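Local coordinates for protein sulfide-quinone reductase (Aquifex aeolicus, PDB 3HYW) that oxidises hydrogen sulfide with a quinone as electron acceptor, using one FAD per subunit of a homotrimeric monotopic membrane flavoprotein and accumulating polysulfur on its active-site cysteines, at residues V196-A201 against R367-T372; P362-P366 against P426-C430; N278-Q282 against K338-L343. All coordinates share one frame. Numbering follows the deposited sequence.

In the fold
Along the chain, interaction 3 (278-282 with 338-343) closes before interaction 2 (362-366 with 426-430) opens; interaction 1 (196-201 with 367-372) encloses interaction 3 and crosses interaction 2. The centre of interaction 2 lies about 10 Å from that of interaction 3 and about 13 Å from that of interaction 1; interactions 1 and 3 are about 22 Å apart, centre to centre. V363 N to L343 O, 3.0 Å, a probable hydrogen bond, links interactions 2 and 3. Interactions 1 and 3 join loops of the nucleotide-disulphide oxidoreductase family region to later parts of the chain; interaction 2 fastens the C-terminal tail to the loop between strands 355-361 and 369-375. Interactions 1 and 2 both touch a neighbouring subunit.

Interaction 1: residues V196-A201 against R367-T372; sequences VGGIGA and RERVIT
R367, T372 and I199 carry most of this contact, which sets the irregular loop 196-201 against the start of strand 369-375. The nearest CA pair is G200 with V370, 6.0 Å apart. R367, extended (chi1 m, chi2 and chi3 t), reaches the loop with its guanidinium: NH1 donates to V196 O at 3.0 Å and NH2 to G198 O at 2.9 Å, while I199 CG1 lies over one face. NH1 also bonds V363 O. I199 (chi1 m, chi2 t) sets CG2 3.9 Å from V370 CB and 3.8 Å from T372 CG2; T372 takes chi1 p. Positive phi shapes the loop at G197 (phi/psi 70/30), G198 (82/159) and G200 (52/-135). G200 CA lies 3.7 Å from V370 CG2; a CB there would come within 3.1 Å of T372 CG2. A classic beta bulge, E368 and R369 facing D361, starts the strand, and A201 is at the N-cap position of helix 202-212. The chemistry implies two anchoring modes: arginine bonds to main-chain carbonyls, recognising the loop's backbone shape, and apolar contact along the strand.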
loop_
_atom_site.group_PDB
_atom_site.type_symbol
_atom_site.label_atom_id
_atom_site.label_comp_id
_atom_site.label_asym_id
_atom_site.label_seq_id
_atom_site.Cartn_x
_atom_site.Cartn_y
_atom_site.Cartn_z
ATOM N N VAL A 196 -10.003 -16.442 -3.171
ATOM C CA VAL A 196 -11.297 -15.771 -2.978
ATOM C C VAL A 196 -11.318 -14.308 -3.439
ATOM O O VAL A 196 -12.290 -13.583 -3.178
ATOM C CB VAL A 196 -11.786 -15.858 -1.491
ATOM C CG1 VAL A 196 -11.907 -17.300 -1.036
ATOM C CG2 VAL A 196 -10.859 -15.088 -0.567
ATOM N N GLY A 197 -10.249 -13.878 -4.116
ATOM C CA GLY A 197 -10.103 -12.485 -4.549
ATOM C C GLY A 197 -9.865 -11.532 -3.390
ATOM O O GLY A 197 -10.248 -10.363 -3.440
ATOM N N GLY A 198 -9.226 -12.033 -2.338
ATOM C CA GLY A 198 -8.936 -11.224 -1.161
ATOM C C GLY A 198 -10.114 -11.118 -0.209
ATOM O O GLY A 198 -11.271 -11.349 -0.592
ATOM N N ILE A 199 -9.808 -10.777 1.041
ATOM C CA ILE A 199 -10.818 -10.514 2.057
ATOM C C ILE A 199 -10.481 -9.163 2.648
ATOM O O ILE A 199 -9.504 -9.027 3.384
ATOM C CB ILE A 199 -10.852 -11.618 3.153
ATOM C CG1 ILE A 199 -11.259 -12.969 2.538
ATOM C CG2 ILE A 199 -11.835 -11.242 4.257
ATOM C CD1 ILE A 199 -10.828 -14.186 3.352
ATOM N N GLY A 200 -11.286 -8.161 2.310
ATOM C CA GLY A 200 -10.978 -6.773 2.665
ATOM C C GLY A 200 -9.574 -6.445 2.202
ATOM O O GLY A 200 -9.179 -6.815 1.096
ATOM N N ALA A 201 -8.806 -5.788 3.063
ATOM C CA ALA A 201 -7.417 -5.453 2.762
ATOM C C ALA A 201 -6.426 -6.559 3.168
ATOM O O ALA A 201 -5.372 -6.272 3.736
ATOM C CB ALA A 201 -7.050 -4.114 3.415
ATOM N N ARG A 367 -20.323 -9.732 -1.578
ATOM C CA ARG A 367 -20.316 -9.930 -0.133
ATOM C C ARG A 367 -21.150 -8.880 0.589
ATOM O O ARG A 367 -21.207 -7.723 0.169
ATOM C CB ARG A 367 -18.883 -9.918 0.400
ATOM C CG ARG A 367 -17.966 -10.910 -0.274
ATOM C CD ARG A 367 -16.786 -11.236 0.605
ATOM N NE ARG A 367 -15.999 -12.340 0.060
ATOM C CZ ARG A 367 -14.748 -12.230 -0.383
ATOM N NH1 ARG A 367 -14.122 -13.296 -0.858
ATOM N NH2 ARG A 367 -14.113 -11.061 -0.334
ATOM N N GLU A 368 -21.804 -9.299 1.672
ATOM C CA GLU A 368 -22.500 -8.373 2.557
ATOM C C GLU A 368 -21.482 -7.668 3.457
ATOM O O GLU A 368 -21.585 -6.468 3.690
ATOM C CB GLU A 368 -23.567 -9.103 3.387
ATOM C CG GLU A 368 -24.721 -8.220 3.881
ATOM C CD GLU A 368 -25.763 -7.880 2.804
ATOM O OE1 GLU A 368 -25.721 -8.456 1.692
ATOM O OE2 GLU A 368 -26.639 -7.030 3.078
ATOM N N ARG A 369 -20.494 -8.412 3.953
ATOM C CA ARG A 369 -19.430 -7.818 4.763
ATOM C C ARG A 369 -18.186 -8.681 4.890
ATOM O O ARG A 369 -18.211 -9.892 4.631
ATOM C CB ARG A 369 -19.938 -7.421 6.162
ATOM C CG ARG A 369 -20.289 -8.585 7.081
ATOM C CD ARG A 369 -20.734 -8.088 8.465
ATOM N NE ARG A 369 -21.786 -7.072 8.367
ATOM C CZ ARG A 369 -23.079 -7.327 8.159
ATOM N NH1 ARG A 369 -23.517 -8.578 8.028
ATOM N NH2 ARG A 369 -23.938 -6.320 8.080
ATOM N N VAL A 370 -17.095 -8.029 5.273
ATOM C CA VAL A 370 -15.858 -8.707 5.635
ATOM C C VAL A 370 -15.307 -8.096 6.920
ATOM O O VAL A 370 -15.620 -6.953 7.257
ATOM C CB VAL A 370 -14.766 -8.626 4.521
ATOM C CG1 VAL A 370 -15.212 -9.331 3.246
ATOM C CG2 VAL A 370 -14.354 -7.179 4.242
ATOM N N ILE A 371 -14.500 -8.874 7.639
ATOM C CA ILE A 371 -13.692 -8.353 8.746
ATOM C C ILE A 371 -12.274 -8.878 8.591
ATOM O O ILE A 371 -12.077 -10.072 8.391
ATOM C CB ILE A 371 -14.255 -8.754 10.143
ATOM C CG1 ILE A 371 -15.681 -8.218 10.323
ATOM C CG2 ILE A 371 -13.339 -8.226 11.262
ATOM C CD1 ILE A 371 -16.403 -8.724 11.565
ATOM N N THR A 372 -11.298 -7.977 8.655
ATOM C CA THR A 372 -9.888 -8.349 8.585
ATOM C C THR A 372 -9.144 -7.714 9.744
ATOM O O THR A 372 -9.019 -6.486 9.826
ATOM C CB THR A 372 -9.227 -7.918 7.271
ATOM O OG1 THR A 372 -9.391 -6.502 7.093
ATOM C CG2 THR A 372 -9.854 -8.632 6.130
#

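Interaction 2: residues P362-P366 against P426-C430; sequences PVIPP and PGSRC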
loop_
_atom_site.group_PDB
_atom_site.type_symbol
_atom_site.label_atom_id
_atom_site.label_comp_id
_atom_site.label_asym_id
_atom_site.label_seq_id
_atom_site.Cartn_x
_atom_site.Cartn_y
_atom_site.Cartn_z
ATOM N N PRO A 362 -20.999 -13.539 2.116
ATOM C CA PRO A 362 -20.474 -14.899 1.987
ATOM C C PRO A 362 -19.045 -14.873 1.453
ATOM O O PRO A 362 -18.531 -13.805 1.134
ATOM C CB PRO A 362 -21.417 -15.552 0.960
ATOM C CG PRO A 362 -22.553 -14.577 0.765
ATOM C CD PRO A 362 -21.973 -13.237 1.054
ATOM N N VAL A 363 -18.407 -16.034 1.364
ATOM C CA VAL A 363 -17.054 -16.107 0.810
ATOM C C VAL A 363 -17.086 -15.764 -0.684
ATOM O O VAL A 363 -16.249 -15.007 -1.176
ATOM C CB VAL A 363 -16.390 -17.485 1.079
ATOM C CG1 VAL A 363 -14.936 -17.469 0.660
ATOM C CG2 VAL A 363 -16.447 -17.803 2.544
ATOM N N ILE A 364 -18.073 -16.298 -1.391
ATOM C CA ILE A 364 -18.252 -16.011 -2.816
ATOM C C ILE A 364 -18.985 -14.672 -2.996
ATOM O O ILE A 364 -20.099 -14.505 -2.492
ATOM C CB ILE A 364 -19.011 -17.168 -3.521
ATOM C CG1 ILE A 364 -18.246 -18.493 -3.350
ATOM C CG2 ILE A 364 -19.233 -16.855 -5.003
ATOM C CD1 ILE A 364 -19.096 -19.740 -3.607
ATOM N N PRO A 365 -18.348 -13.702 -3.694
ATOM C CA PRO A 365 -18.953 -12.383 -3.911
ATOM C C PRO A 365 -20.231 -12.443 -4.765
ATOM O O PRO A 365 -20.425 -13.420 -5.490
ATOM C CB PRO A 365 -17.855 -11.609 -4.650
ATOM C CG PRO A 365 -16.592 -12.348 -4.366
ATOM C CD PRO A 365 -17.010 -13.789 -4.303
ATOM N N PRO A 366 -21.096 -11.409 -4.685
ATOM C CA PRO A 366 -20.984 -10.181 -3.874
ATOM C C PRO A 366 -21.132 -10.427 -2.369
ATOM O O PRO A 366 -21.964 -11.228 -1.945
ATOM C CB PRO A 366 -22.137 -9.304 -4.382
ATOM C CG PRO A 366 -22.619 -9.959 -5.645
ATOM C CD PRO A 366 -22.330 -11.409 -5.491
ATOM N N PRO A 426 -23.274 -24.443 -6.958
ATOM C CA PRO A 426 -23.140 -24.225 -5.519
ATOM C C PRO A 426 -22.531 -22.848 -5.283
ATOM O O PRO A 426 -21.607 -22.457 -5.998
ATOM C CB PRO A 426 -22.165 -25.323 -5.083
ATOM C CG PRO A 426 -21.467 -25.747 -6.338
ATOM C CD PRO A 426 -22.495 -25.611 -7.405
ATOM N N GLY A 427 -23.068 -22.111 -4.317
ATOM C CA GLY A 427 -22.597 -20.753 -4.052
ATOM C C GLY A 427 -23.361 -19.660 -4.787
ATOM O O GLY A 427 -23.344 -18.508 -4.364
ATOM N N SER A 428 -24.025 -20.009 -5.892
ATOM C CA SER A 428 -24.853 -19.044 -6.617
ATOM C C SER A 428 -26.169 -18.828 -5.869
ATOM O O SER A 428 -26.674 -19.737 -5.213
ATOM C CB SER A 428 -25.098 -19.482 -8.070
ATOM O OG SER A 428 -25.973 -20.594 -8.140
ATOM N N ARG A 429 -26.710 -17.617 -5.976
ATOM C CA ARG A 429 -27.836 -17.175 -5.151
ATOM C C ARG A 429 -29.187 -17.620 -5.707
ATOM O O ARG A 429 -29.494 -17.374 -6.877
ATOM C CB ARG A 429 -27.802 -15.647 -4.995
ATOM C CG ARG A 429 -26.902 -15.120 -3.871
ATOM C CD ARG A 429 -25.417 -15.401 -4.101
ATOM N NE ARG A 429 -24.562 -14.383 -3.493
ATOM C CZ ARG A 429 -23.265 -14.529 -3.238
ATOM N NH1 ARG A 429 -22.593 -13.528 -2.692
ATOM N NH2 ARG A 429 -22.635 -15.668 -3.513
ATOM N N CYS A 430 -29.985 -18.262 -4.848
ATOM C CA CYS A 430 -31.278 -18.858 -5.224
ATOM C C CYS A 430 -32.264 -17.819 -5.744
ATOM O O CYS A 430 -33.210 -18.159 -6.461
ATOM C CB CYS A 430 -31.896 -19.635 -4.039
ATOM S SG CYS A 430 -30.815 -20.933 -3.284
ATOM O OXT CYS A 430 -32.143 -16.617 -5.471
#
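R429 lays its guanidinium between proline rings, with P362 CG over one face, 3.6 Å from NH1, and P366 CD over the other, 3.5 Å from the same nitrogen. The setting is the connection between the antiparallel strands 355-361 and 369-375, met here by the C-terminal tail; neither segment is regular helix or strand. Both P362 and P366 follow cis peptide bonds, and the turning proline-rich loop presents two carbonyls to one arginine. I364 O is shared, accepting from NH1 at 2.7 Å and from NH2 at 3.0 Å, and it lies near the guanidinium plane. P366 O takes a further, very short bond from NH1, 2.5 Å with an angle of only 116°. R429 NH2 also returns to its own segment, donating to G427 O at 3.0 Å, so the same side chain braces the tail internally. The remaining nitrogen, NE, bonds Y178 O of a neighbouring subunit, which brings this contact to a trimer interface. Beyond R429, the disulfide C430-C419 fixes the end of the chain. The second point of contact is apolar: I364 (chi1 m, chi2 t) extends toward G427, whose CA is the nearest to its own at 6.5 Å. A CB on G427 would clash, falling 2.4 Å from I364 CD1, whereas I364 CD1 now rests 3.7 Å from G427 CA.

Interaction 3: residues N278-Q282 against K338-L343; sequences NRCFQ and KYAPRL
Build 278-282 as a type I beta turn, N278 to F281, closed by F281 N to N278 O at 3.0 Å and N278 N to Q282 O at 2.8 Å. N278 (chi1 p) adds an Asx turn, OD1 accepting from C280 N at 2.9 Å; a separate bond joins Q282 N to N278 OD1 at 3.2 Å. The partner 338-343 carries strand 339-341, antiparallel to 416-418; C280 and A340 have the nearest CA atoms, 4.5 Å apart. K338 comes first, its CB 4.2 Å from C280 SG. Y339 turns its side chain away but offers O to C280: 3.5 Å from CB, and 3.5 Å from CA in a CA-H...O contact. A340 CB sits 3.4 Å from R279 O, and P341 CD 3.5 Å from that same oxygen. P341 CG meets F281 CE1 at 3.4 Å, and L343 CD1 lies at the ring edge, 4.0 Å from F281 CZ. F281 takes phi/psi 57/32, chi1 m, chi2 71°. The contact thus rests on apolar and CA-H...O approaches; disulfide C280-C422 separately holds the turn to the C-terminal region.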
loop_
_atom_site.group_PDB
_atom_site.type_symbol
_atom_site.label_atom_id
_atom_site.label_comp_id
_atom_site.label_asym_id
_atom_site.label_seq_id
_atom_site.Cartn_x
_atom_site.Cartn_y
_atom_site.Cartn_z
ATOM N N ASN A 278 -25.689 -29.088 -6.756
ATOM C CA ASN A 278 -26.399 -27.842 -7.016
ATOM C C ASN A 278 -26.298 -26.911 -5.795
ATOM O O ASN A 278 -25.473 -27.146 -4.916
ATOM C CB ASN A 278 -27.854 -28.117 -7.440
ATOM C CG ASN A 278 -28.662 -28.867 -6.383
ATOM O OD1 ASN A 278 -28.382 -28.794 -5.181
ATOM N ND2 ASN A 278 -29.697 -29.575 -6.835
ATOM N N ARG A 279 -27.134 -25.872 -5.741
ATOM C CA ARG A 279 -27.110 -24.894 -4.641
ATOM C C ARG A 279 -27.405 -25.523 -3.277
ATOM O O ARG A 279 -26.984 -25.008 -2.233
ATOM C CB ARG A 279 -28.124 -23.778 -4.903
ATOM C CG ARG A 279 -27.848 -22.968 -6.160
ATOM C CD ARG A 279 -28.957 -21.974 -6.440
ATOM N NE ARG A 279 -28.646 -21.183 -7.623
ATOM C CZ ARG A 279 -29.550 -20.666 -8.444
ATOM N NH1 ARG A 279 -29.152 -19.971 -9.499
ATOM N NH2 ARG A 279 -30.848 -20.849 -8.222
ATOM N N CYS A 280 -28.135 -26.632 -3.299
ATOM C CA CYS A 280 -28.590 -27.308 -2.087
ATOM C C CYS A 280 -27.670 -28.493 -1.759
ATOM O O CYS A 280 -27.996 -29.346 -0.938
ATOM C CB CYS A 280 -30.053 -27.735 -2.254
ATOM S SG CYS A 280 -31.155 -26.309 -2.545
ATOM N N PHE A 281 -26.517 -28.516 -2.429
ATOM C CA PHE A 281 -25.475 -29.540 -2.261
ATOM C C PHE A 281 -25.963 -30.962 -2.508
ATOM O O PHE A 281 -25.473 -31.935 -1.927
ATOM C CB PHE A 281 -24.693 -29.331 -0.956
ATOM C CG PHE A 281 -23.688 -28.224 -1.078
ATOM C CD1 PHE A 281 -24.110 -26.897 -1.147
ATOM C CD2 PHE A 281 -22.336 -28.508 -1.239
ATOM C CE1 PHE A 281 -23.192 -25.863 -1.331
ATOM C CE2 PHE A 281 -21.412 -27.479 -1.423
ATOM C CZ PHE A 281 -21.841 -26.156 -1.455
ATOM N N GLN A 282 -26.923 -31.035 -3.423
ATOM C CA GLN A 282 -27.506 -32.262 -3.889
ATOM C C GLN A 282 -27.043 -32.476 -5.323
ATOM O O GLN A 282 -26.925 -31.521 -6.091
ATOM C CB GLN A 282 -29.026 -32.106 -3.829
ATOM C CG GLN A 282 -29.861 -33.192 -4.481
ATOM C CD GLN A 282 -31.313 -32.771 -4.565
ATOM O OE1 GLN A 282 -31.631 -31.738 -5.150
ATOM N NE2 GLN A 282 -32.197 -33.552 -3.958
ATOM N N LYS A 338 -36.345 -26.683 0.959
ATOM C CA LYS A 338 -34.954 -27.049 0.708
ATOM C C LYS A 338 -34.025 -25.892 1.050
ATOM O O LYS A 338 -34.371 -24.729 0.847
ATOM C CB LYS A 338 -34.753 -27.494 -0.748
ATOM C CG LYS A 338 -35.508 -28.784 -1.138
ATOM C CD LYS A 338 -34.872 -30.032 -0.509
ATOM C CE LYS A 338 -35.834 -31.216 -0.503
ATOM N NZ LYS A 338 -37.007 -31.000 0.401
ATOM N N TYR A 339 -32.839 -26.225 1.556
ATOM C CA TYR A 339 -31.902 -25.232 2.068
ATOM C C TYR A 339 -30.584 -25.202 1.317
ATOM O O TYR A 339 -30.052 -26.237 0.908
ATOM C CB TYR A 339 -31.618 -25.468 3.557
ATOM C CG TYR A 339 -32.847 -25.382 4.422
ATOM C CD1 TYR A 339 -33.230 -24.171 4.997
ATOM C CD2 TYR A 339 -33.633 -26.510 4.660
ATOM C CE1 TYR A 339 -34.367 -24.086 5.789
ATOM C CE2 TYR A 339 -34.770 -26.436 5.445
ATOM C CZ TYR A 339 -35.129 -25.222 6.010
ATOM O OH TYR A 339 -36.253 -25.145 6.797
ATOM N N ALA A 340 -30.074 -23.985 1.152
ATOM C CA ALA A 340 -28.728 -23.745 0.673
ATOM C C ALA A 340 -27.895 -23.200 1.841
ATOM O O ALA A 340 -28.407 -22.417 2.654
ATOM C CB ALA A 340 -28.758 -22.747 -0.453
ATOM N N PRO A 341 -26.617 -23.615 1.937
ATOM C CA PRO A 341 -25.730 -23.033 2.942
ATOM C C PRO A 341 -25.370 -21.598 2.582
ATOM O O PRO A 341 -25.241 -21.266 1.400
ATOM C CB PRO A 341 -24.479 -23.911 2.866
ATOM C CG PRO A 341 -24.486 -24.465 1.477
ATOM C CD PRO A 341 -25.938 -24.641 1.118
ATOM N N ARG A 342 -25.216 -20.759 3.599
ATOM C CA ARG A 342 -24.755 -19.395 3.401
ATOM C C ARG A 342 -23.376 -19.385 2.738
ATOM O O ARG A 342 -23.101 -18.546 1.880
ATOM C CB ARG A 342 -24.693 -18.664 4.750
ATOM C CG ARG A 342 -24.214 -17.218 4.678
ATOM C CD ARG A 342 -25.196 -16.318 3.940
ATOM N NE ARG A 342 -24.729 -14.933 3.938
ATOM C CZ ARG A 342 -25.398 -13.898 3.434
ATOM N NH1 ARG A 342 -26.586 -14.063 2.874
ATOM N NH2 ARG A 342 -24.869 -12.685 3.499
ATOM N N LEU A 343 -22.534 -20.338 3.141
ATOM C CA LEU A 343 -21.125 -20.410 2.743
ATOM C C LEU A 343 -20.356 -19.137 3.120
ATOM O O LEU A 343 -19.668 -18.546 2.295
ATOM C CB LEU A 343 -20.972 -20.741 1.247
ATOM C CG LEU A 343 -21.569 -22.070 0.768
ATOM C CD1 LEU A 343 -21.397 -22.201 -0.747
ATOM C CD2 LEU A 343 -20.903 -23.250 1.500
#